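Local coordinates for RND efflux system, outer membrane lipoprotein, NodT family (Burkholderia mallei, PDB 6U94) that probably serves as the outer-membrane channel component of an RND-type efflux system, exporting compounds from the cell, at residues D80-L85 with L243-G248; H290-A295 with I362-Y367. All coordinates share one frame; numbering follows the deposited sequence. Where two conformers were deposited one is given.

Contact 1: D80-L85 with L243-G248; sequences DEARAL and LAVLIG
Glu81 opens the contact by laying its side chain across Val245 at about a right angle. Its CG stands anti to the backbone N (chi1 175°) and the chain runs on extended, which carries the carboxylate out to the valine methyls: Glu81 OE1 comes to 4.0 Å from Val245 CG1, and OE2 lies 4.1 Å from Val245 CG2. No hydrogen bond forms here; the glutamate simply flanks the exposed edge of an apolar seam.

One residue on, Ala82 and Val245 form the closest pair of CA atoms across the two segments, 6.1 Å apart. The small methyl of Ala82 points at the other helix and meets the branch of Leu246, with Ala82 CB 3.6 Å from Leu246 CG and 3.8 Å from CD2. Leu246 also touches Val170 and Thr173 of helix 156-203. Arg83 turns its end away from Val245 and Leu246, into a salt bridge with Glu169 and hydrogen bonds to the carbonyls of Ala126 and Val128. A turn after Glu81, Leu85 adds a looser touch, its CD1 4.5 Å from Val245 CG2.

The short axes approach to 8.6 Å at 168°, so this is nearly antiparallel helix packing through alanine, valine and leucine. It joins helix 72-86 to the C-terminal end of the long helix 211-247, within the elongated helical bundle of an outer membrane factor.

Contact 2: H290-A295 with I362-Y367; sequences HRLIAA and INVAGY
Leu292 and Asn363 carry most of this contact, and their CA atoms, 5.9 Å apart, are the closest such pair across the two segments. The first side-chain bond of Leu292 does not head for 362-367, but with CG anti to the carbonyl carbon (chi1 -77°) the branch swings over to it, and the two methyls take different partners. CD1 sits over one face of the Tyr367 ring, 3.9 Å from the centroid and 26° off the normal, a CH-pi contact displaced toward the CG end of the ring: Leu292 CD1 to Tyr367 CG is 3.5 Å. CD2 rests on the backbone of Asn363, 3.5 Å from its O, and also touches Val364 CG2 at 3.8 Å.

Asn363 points at the other helix, and its two amide atoms reach two different side chains. OD1 faces the aliphatic part of Arg291, at 3.6 Å from Arg291 CB, while ND2 lies 3.9 Å from Ala295 CB; both are plain van der Waals contacts.

Tyr367 OH is hydrogen-bonded to Glu289 OE2, and Val364 packs on Phe306 of helix 299-306. Helices 290-294 and 362-367 run roughly antiparallel, at 158°, with their axes 9.4 Å apart at closest approach. The C-terminal end of helix 283-294 thus packs on the N-terminal end of the long helix 362-415, an antiparallel helix-helix packing in the mostly helical body of an outer membrane factor.

How the contacts relate
Both contacts are partly buried antiparallel helix packings without a hydrogen bond across them, but they share no helix. Contact 1 uses the end of a long helix, and its centre is about 16 Å from the centre of the chain; contact 2 uses the start of another, and its centre is about 31 Å from the centre of the chain. Their centres are 35 Å apart and their nearest atoms about 20 Å, so they do not touch. Contact 1 joins parts of the first half of the modelled chain, contact 2 parts of the second, one after the other in sequence. In chemistry, contact 1 is mainly aliphatic with closer helix axes, whereas contact 2 buries more surface and adds an aromatic face and an amide.

Contact 1: D80-L85 with L243-G248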
loop_
_atom_site.group_PDB
_atom_site.type_symbol
_atom_site.label_atom_id
_atom_site.label_comp_id
_atom_site.label_asym_id
_atom_site.label_seq_id
_atom_site.Cartn_x
_atom_site.Cartn_y
_atom_site.Cartn_z
ATOM N N ASP A 80 4.730 0.089 15.172
ATOM C CA ASP A 80 6.125 0.392 14.876
ATOM C C ASP A 80 6.965 -0.877 14.825
ATOM O O ASP A 80 7.805 -1.040 13.931
ATOM C CB ASP A 80 6.680 1.361 15.920
ATOM C CG ASP A 80 7.399 2.537 15.298
ATOM O OD1 ASP A 80 6.736 3.561 15.022
ATOM O OD2 ASP A 80 8.626 2.440 15.089
ATOM N N GLU A 81 6.758 -1.788 15.780
ATOM C CA GLU A 81 7.527 -3.029 15.796
ATOM C C GLU A 81 7.177 -3.914 14.607
ATOM O O GLU A 81 8.064 -4.525 14.000
ATOM C CB GLU A 81 7.291 -3.780 17.105
ATOM C CG GLU A 81 7.951 -5.151 17.156
ATOM C CD GLU A 81 7.632 -5.913 18.430
ATOM O OE1 GLU A 81 6.905 -5.367 19.292
ATOM O OE2 GLU A 81 8.109 -7.060 18.569
ATOM N N ALA A 82 5.889 -4.000 14.265
ATOM C CA ALA A 82 5.462 -4.864 13.169
ATOM C C ALA A 82 6.028 -4.382 11.840
ATOM O O ALA A 82 6.536 -5.181 11.046
ATOM C CB ALA A 82 3.936 -4.928 13.115
ATOM N N ARG A 83 5.951 -3.073 11.583
ATOM C CA ARG A 83 6.484 -2.528 10.340
ATOM C C ARG A 83 7.977 -2.803 10.210
ATOM O O ARG A 83 8.465 -3.117 9.118
ATOM C CB ARG A 83 6.207 -1.026 10.268
ATOM C CG ARG A 83 4.751 -0.683 10.008
ATOM C CD ARG A 83 4.464 0.780 10.294
ATOM N NE ARG A 83 5.379 1.671 9.588
ATOM C CZ ARG A 83 5.221 2.054 8.325
ATOM N NH1 ARG A 83 4.185 1.614 7.624
ATOM N NH2 ARG A 83 6.103 2.870 7.764
ATOM N N ALA A 84 8.715 -2.697 11.317
ATOM C CA ALA A 84 10.143 -2.994 11.281
ATOM C C ALA A 84 10.403 -4.467 10.999
ATOM O O ALA A 84 11.451 -4.816 10.444
ATOM C CB ALA A 84 10.803 -2.583 12.598
ATOM N N LEU A 85 9.463 -5.343 11.362
ATOM C CA LEU A 85 9.678 -6.769 11.154
ATOM C C LEU A 85 9.563 -7.148 9.683
ATOM O O LEU A 85 10.363 -7.944 9.181
ATOM C CB LEU A 85 8.690 -7.582 11.991
ATOM C CG LEU A 85 9.070 -7.785 13.460
ATOM C CD1 LEU A 85 8.064 -8.684 14.163
ATOM C CD2 LEU A 85 10.475 -8.355 13.572
ATOM N N LEU A 243 2.109 -9.903 11.998
ATOM C CA LEU A 243 0.665 -10.072 12.113
ATOM C C LEU A 243 0.265 -10.393 13.548
ATOM O O LEU A 243 -0.749 -9.890 14.046
ATOM C CB LEU A 243 0.190 -11.168 11.160
ATOM C CG LEU A 243 -1.301 -11.208 10.828
ATOM C CD1 LEU A 243 -1.773 -9.851 10.340
ATOM C CD2 LEU A 243 -1.578 -12.275 9.782
ATOM N N ALA A 244 1.057 -11.227 14.229
ATOM C CA ALA A 244 0.778 -11.534 15.628
ATOM C C ALA A 244 0.924 -10.295 16.502
ATOM O O ALA A 244 0.129 -10.084 17.424
ATOM C CB ALA A 244 1.701 -12.650 16.115
ATOM N N VAL A 245 1.931 -9.464 16.225
ATOM C CA VAL A 245 2.102 -8.223 16.974
ATOM C C VAL A 245 0.921 -7.291 16.739
ATOM O O VAL A 245 0.423 -6.647 17.672
ATOM C CB VAL A 245 3.435 -7.549 16.594
ATOM C CG1 VAL A 245 3.553 -6.182 17.258
ATOM C CG2 VAL A 245 4.608 -8.434 16.977
ATOM N N LEU A 246 0.449 -7.212 15.493
ATOM C CA LEU A 246 -0.595 -6.249 15.154
ATOM C C LEU A 246 -1.925 -6.606 15.804
ATOM O O LEU A 246 -2.682 -5.713 16.205
ATOM C CB LEU A 246 -0.750 -6.155 13.638
ATOM C CG LEU A 246 0.323 -5.338 12.921
ATOM C CD1 LEU A 246 0.132 -5.412 11.415
ATOM C CD2 LEU A 246 0.295 -3.895 13.402
ATOM N N ILE A 247 -2.239 -7.900 15.910
ATOM C CA ILE A 247 -3.484 -8.309 16.553
ATOM C C ILE A 247 -3.327 -8.518 18.052
ATOM O O ILE A 247 -4.334 -8.727 18.746
ATOM C CB ILE A 247 -4.053 -9.591 15.915
ATOM C CG1 ILE A 247 -3.087 -10.759 16.105
ATOM C CG2 ILE A 247 -4.348 -9.364 14.437
ATOM C CD1 ILE A 247 -3.686 -12.102 15.751
ATOM N N GLY A 248 -2.105 -8.464 18.577
ATOM C CA GLY A 248 -1.882 -8.573 20.003
ATOM C C GLY A 248 -1.981 -9.968 20.574
ATOM O O GLY A 248 -2.075 -10.111 21.799
#

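Contact 2: H290-A295 with I362-Y367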
loop_
_atom_site.group_PDB
_atom_site.type_symbol
_atom_site.label_atom_id
_atom_site.label_comp_id
_atom_site.label_asym_id
_atom_site.label_seq_id
_atom_site.Cartn_x
_atom_site.Cartn_y
_atom_site.Cartn_z
ATOM N N HIS A 290 -10.241 22.026 14.331
ATOM C CA HIS A 290 -10.329 22.244 15.774
ATOM C C HIS A 290 -9.532 23.473 16.191
ATOM O O HIS A 290 -9.974 24.270 17.027
ATOM C CB HIS A 290 -9.829 20.996 16.506
ATOM C CG HIS A 290 -9.787 21.131 17.998
ATOM N ND1 HIS A 290 -8.797 21.828 18.658
ATOM C CD2 HIS A 290 -10.599 20.632 18.961
ATOM C CE1 HIS A 290 -9.010 21.766 19.960
ATOM N NE2 HIS A 290 -10.095 21.044 20.170
ATOM N N ARG A 291 -8.335 23.636 15.619
ATOM C CA ARG A 291 -7.517 24.802 15.945
ATOM C C ARG A 291 -8.202 26.098 15.526
ATOM O O ARG A 291 -8.059 27.128 16.194
ATOM C CB ARG A 291 -6.141 24.692 15.285
ATOM C CG ARG A 291 -5.131 23.887 16.077
ATOM C CD ARG A 291 -3.753 23.944 15.436
ATOM N NE ARG A 291 -3.157 22.617 15.323
ATOM C CZ ARG A 291 -3.089 21.921 14.192
ATOM N NH1 ARG A 291 -3.570 22.430 13.065
ATOM N NH2 ARG A 291 -2.533 20.718 14.185
ATOM N N LEU A 292 -8.939 26.070 14.416
ATOM C CA LEU A 292 -9.621 27.275 13.955
ATOM C C LEU A 292 -10.824 27.597 14.830
ATOM O O LEU A 292 -11.120 28.774 15.079
ATOM C CB LEU A 292 -10.046 27.114 12.496
ATOM C CG LEU A 292 -8.969 27.265 11.423
ATOM C CD1 LEU A 292 -9.452 26.666 10.117
ATOM C CD2 LEU A 292 -8.615 28.730 11.232
ATOM N N ILE A 293 -11.534 26.568 15.302
ATOM C CA ILE A 293 -12.671 26.795 16.191
ATOM C C ILE A 293 -12.206 27.454 17.481
ATOM O O ILE A 293 -12.809 28.425 17.956
ATOM C CB ILE A 293 -13.409 25.474 16.475
ATOM C CG1 ILE A 293 -14.089 24.969 15.210
ATOM C CG2 ILE A 293 -14.441 25.668 17.584
ATOM C CD1 ILE A 293 -14.336 23.477 15.188
ATOM N N ALA A 294 -11.121 26.936 18.063
ATOM C CA ALA A 294 -10.577 27.518 19.285
ATOM C C ALA A 294 -10.070 28.937 19.059
ATOM O O ALA A 294 -10.083 29.752 19.987
ATOM C CB ALA A 294 -9.460 26.637 19.838
ATOM N N ALA A 295 -9.629 29.251 17.844
ATOM C CA ALA A 295 -9.204 30.603 17.506
ATOM C C ALA A 295 -10.361 31.495 17.059
ATOM O O ALA A 295 -10.113 32.554 16.472
ATOM C CB ALA A 295 -8.126 30.559 16.419
ATOM N N ILE A 362 -1.926 32.074 11.362
ATOM C CA ILE A 362 -1.216 30.804 11.252
ATOM C C ILE A 362 -2.187 29.638 11.135
ATOM O O ILE A 362 -1.894 28.643 10.458
ATOM C CB ILE A 362 -0.262 30.636 12.449
ATOM C CG1 ILE A 362 0.696 31.826 12.526
ATOM C CG2 ILE A 362 0.515 29.332 12.345
ATOM C CD1 ILE A 362 1.422 32.117 11.224
ATOM N N ASN A 363 -3.355 29.734 11.772
ATOM C CA ASN A 363 -4.310 28.634 11.720
ATOM C C ASN A 363 -5.066 28.582 10.398
ATOM O O ASN A 363 -5.522 27.507 9.997
ATOM C CB ASN A 363 -5.296 28.732 12.886
ATOM C CG ASN A 363 -4.608 28.659 14.230
ATOM O OD1 ASN A 363 -4.088 27.612 14.619
ATOM N ND2 ASN A 363 -4.601 29.775 14.951
ATOM N N VAL A 364 -5.212 29.717 9.714
ATOM C CA VAL A 364 -5.843 29.708 8.398
ATOM C C VAL A 364 -4.869 29.204 7.340
ATOM O O VAL A 364 -5.228 28.383 6.486
ATOM C CB VAL A 364 -6.379 31.108 8.051
ATOM C CG1 VAL A 364 -6.974 31.112 6.660
ATOM C CG2 VAL A 364 -7.415 31.555 9.073
ATOM N N ALA A 365 -3.623 29.684 7.378
ATOM C CA ALA A 365 -2.631 29.250 6.399
ATOM C C ALA A 365 -2.328 27.762 6.540
ATOM O O ALA A 365 -2.191 27.053 5.536
ATOM C CB ALA A 365 -1.353 30.076 6.542
ATOM N N GLY A 366 -2.221 27.273 7.778
ATOM C CA GLY A 366 -2.014 25.850 7.980
ATOM C C GLY A 366 -3.190 25.020 7.502
ATOM O O GLY A 366 -3.011 23.946 6.922
ATOM N N TYR A 367 -4.408 25.513 7.735
ATOM C CA TYR A 367 -5.600 24.820 7.256
ATOM C C TYR A 367 -5.621 24.745 5.734
ATOM O O TYR A 367 -5.946 23.698 5.161
ATOM C CB TYR A 367 -6.845 25.532 7.781
ATOM C CG TYR A 367 -8.169 24.953 7.334
ATOM C CD1 TYR A 367 -8.612 23.726 7.809
ATOM C CD2 TYR A 367 -8.997 25.658 6.474
ATOM C CE1 TYR A 367 -9.832 23.207 7.413
ATOM C CE2 TYR A 367 -10.217 25.150 6.078
ATOM C CZ TYR A 367 -10.630 23.922 6.550
ATOM O OH TYR A 367 -11.845 23.406 6.153
#